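Local coordinates for mannan endo-1,4-beta-mannosidase (Bacillus subtilis, PDB 3CBW), which hydrolyses internal beta-1,4-mannosidic linkages in mannan, galactomannan and glucomannan, and takes part in the breakdown of glucomannan, at residues F285-S288 with L289-N292. The protein carries 3 engineered substitutions. Numbering follows the deposited sequence.
Sequences FDYS and LFIN
Asp286 and Leu289 meet at the first turn of helix 287-297, a compact example of how an N-cap residue caps a helix with its polar end while its CB packs against the turn. The Leu289 side chain crosses that of Asp286 at about a right angle, laying CD1 against Asp286 CB at 3.8 Å. A chi1 of -168° sets the Asp286 carboxylate anti to the backbone N and beside the carbonyl carbon, where OD1 can meet Ser288. There OD1 takes two bonds from one residue: Ser288 N at 2.8 Å, the capping bond, and Ser288 OG at 2.6 Å. Both donors come from the same face of the carboxylate, the hydroxyl from well above its plane, which should restrict rotation of the acid group. The Asp286 carbonyl serves the same turn less firmly, receiving weak bonds from Leu289 N and Phe290 N. Regular helical bonding follows, with Ile291 N reaching Tyr287 O at 3.2 Å, nearly straight (165°), and Asn292 N bonding to Ser288 O.

On the buried side, Tyr287 and Phe290 run side by side in the same direction. Phe290 CD2 comes to the edge of the tyrosine ring, near its plane, 4.1 Å from Tyr287 CD1. Phe285 turns its edge to one face of that ring, with CE2 over the centre, 3.3 Å above the plane.

Within the TIM barrel of this family 26 glycoside hydrolase, the turn begins the helix of the beta-alpha-beta unit 271-278, 287-297 and 301-306. The Tyr287 side chain lies about 6 Å from that of Trp307, probably a substrate-binding residue as in relatives. Phe290 meets Phe273 edge-to-face and touches Val276 of strand 271-278, Tyr287 OH bonds to Trp311 O, and Tyr287, Ser288 and Ile291 pack on helix 319-324.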
loop_
_atom_site.group_PDB
_atom_site.type_symbol
_atom_site.label_atom_id
_atom_site.label_comp_id
_atom_site.label_asym_id
_atom_site.label_seq_id
_atom_site.Cartn_x
_atom_site.Cartn_y
_atom_site.Cartn_z
ATOM N N PHE A 285 -6.258 -11.798 -19.210
ATOM C CA PHE A 285 -5.810 -11.846 -17.815
ATOM C C PHE A 285 -6.647 -12.816 -16.999
ATOM O O PHE A 285 -7.863 -12.832 -17.116
ATOM C CB PHE A 285 -5.846 -10.462 -17.166
ATOM C CG PHE A 285 -5.121 -10.397 -15.850
ATOM C CD1 PHE A 285 -3.749 -10.143 -15.809
ATOM C CD2 PHE A 285 -5.805 -10.585 -14.658
ATOM C CE1 PHE A 285 -3.073 -10.069 -14.596
ATOM C CE2 PHE A 285 -5.136 -10.534 -13.440
ATOM C CZ PHE A 285 -3.763 -10.267 -13.406
ATOM N N ASP A 286 -5.991 -13.621 -16.168
ATOM C CA ASP A 286 -6.684 -14.629 -15.381
ATOM C C ASP A 286 -6.163 -14.648 -13.945
ATOM O O ASP A 286 -5.023 -15.070 -13.688
ATOM C CB ASP A 286 -6.516 -16.007 -16.043
ATOM C CG ASP A 286 -7.435 -17.072 -15.456
ATOM O OD1 ASP A 286 -7.835 -16.969 -14.273
ATOM O OD2 ASP A 286 -7.749 -18.044 -16.187
ATOM N N TYR A 287 -7.003 -14.212 -13.007
ATOM C CA TYR A 287 -6.603 -14.159 -11.604
ATOM C C TYR A 287 -6.351 -15.545 -11.006
ATOM O O TYR A 287 -5.640 -15.662 -10.011
ATOM C CB TYR A 287 -7.603 -13.358 -10.756
ATOM C CG TYR A 287 -7.324 -11.864 -10.737
ATOM C CD1 TYR A 287 -6.269 -11.349 -9.977
ATOM C CD2 TYR A 287 -8.104 -10.963 -11.472
ATOM C CE1 TYR A 287 -5.994 -9.980 -9.942
ATOM C CE2 TYR A 287 -7.838 -9.582 -11.438
ATOM C CZ TYR A 287 -6.775 -9.109 -10.678
ATOM O OH TYR A 287 -6.484 -7.763 -10.641
ATOM N N SER A 288 -6.914 -16.596 -11.609
ATOM C CA SER A 288 -6.639 -17.957 -11.129
ATOM C C SER A 288 -5.177 -18.340 -11.348
ATOM O O SER A 288 -4.598 -19.077 -10.547
ATOM C CB SER A 288 -7.578 -18.997 -11.761
ATOM O OG SER A 288 -7.272 -19.226 -13.121
ATOM N N LEU A 289 -4.581 -17.810 -12.414
ATOM C CA LEU A 289 -3.166 -18.030 -12.684
ATOM C C LEU A 289 -2.280 -17.260 -11.715
ATOM O O LEU A 289 -1.182 -17.696 -11.391
ATOM C CB LEU A 289 -2.821 -17.680 -14.136
ATOM C CG LEU A 289 -3.526 -18.563 -15.178
ATOM C CD1 LEU A 289 -3.341 -17.990 -16.570
ATOM C CD2 LEU A 289 -3.038 -20.021 -15.093
ATOM N N PHE A 290 -2.758 -16.104 -11.267
ATOM C CA PHE A 290 -2.010 -15.303 -10.286
ATOM C C PHE A 290 -1.896 -16.025 -8.938
ATOM O O PHE A 290 -0.808 -16.111 -8.364
ATOM C CB PHE A 290 -2.669 -13.929 -10.131
ATOM C CG PHE A 290 -2.078 -13.082 -9.038
ATOM C CD1 PHE A 290 -0.739 -12.679 -9.086
ATOM C CD2 PHE A 290 -2.871 -12.645 -7.979
ATOM C CE1 PHE A 290 -0.196 -11.875 -8.077
ATOM C CE2 PHE A 290 -2.336 -11.849 -6.973
ATOM C CZ PHE A 290 -1.002 -11.460 -7.028
ATOM N N ILE A 291 -3.004 -16.575 -8.448
ATOM C CA ILE A 291 -2.921 -17.340 -7.203
ATOM C C ILE A 291 -2.081 -18.611 -7.374
ATOM O O ILE A 291 -1.355 -18.996 -6.460
ATOM C CB ILE A 291 -4.310 -17.616 -6.530
ATOM C CG1 ILE A 291 -4.134 -18.129 -5.095
ATOM C CG2 ILE A 291 -5.162 -18.565 -7.357
ATOM C CD1 ILE A 291 -3.509 -17.146 -4.134
ATOM N N ASN A 292 -2.154 -19.248 -8.541
ATOM C CA ASN A 292 -1.300 -20.391 -8.790
ATOM C C ASN A 292 0.178 -20.003 -8.782
ATOM O O ASN A 292 1.006 -20.713 -8.226
ATOM C CB ASN A 292 -1.654 -21.071 -10.104
ATOM C CG ASN A 292 -0.820 -22.305 -10.340
ATOM O OD1 ASN A 292 0.164 -22.278 -11.078
ATOM N ND2 ASN A 292 -1.170 -23.387 -9.652
#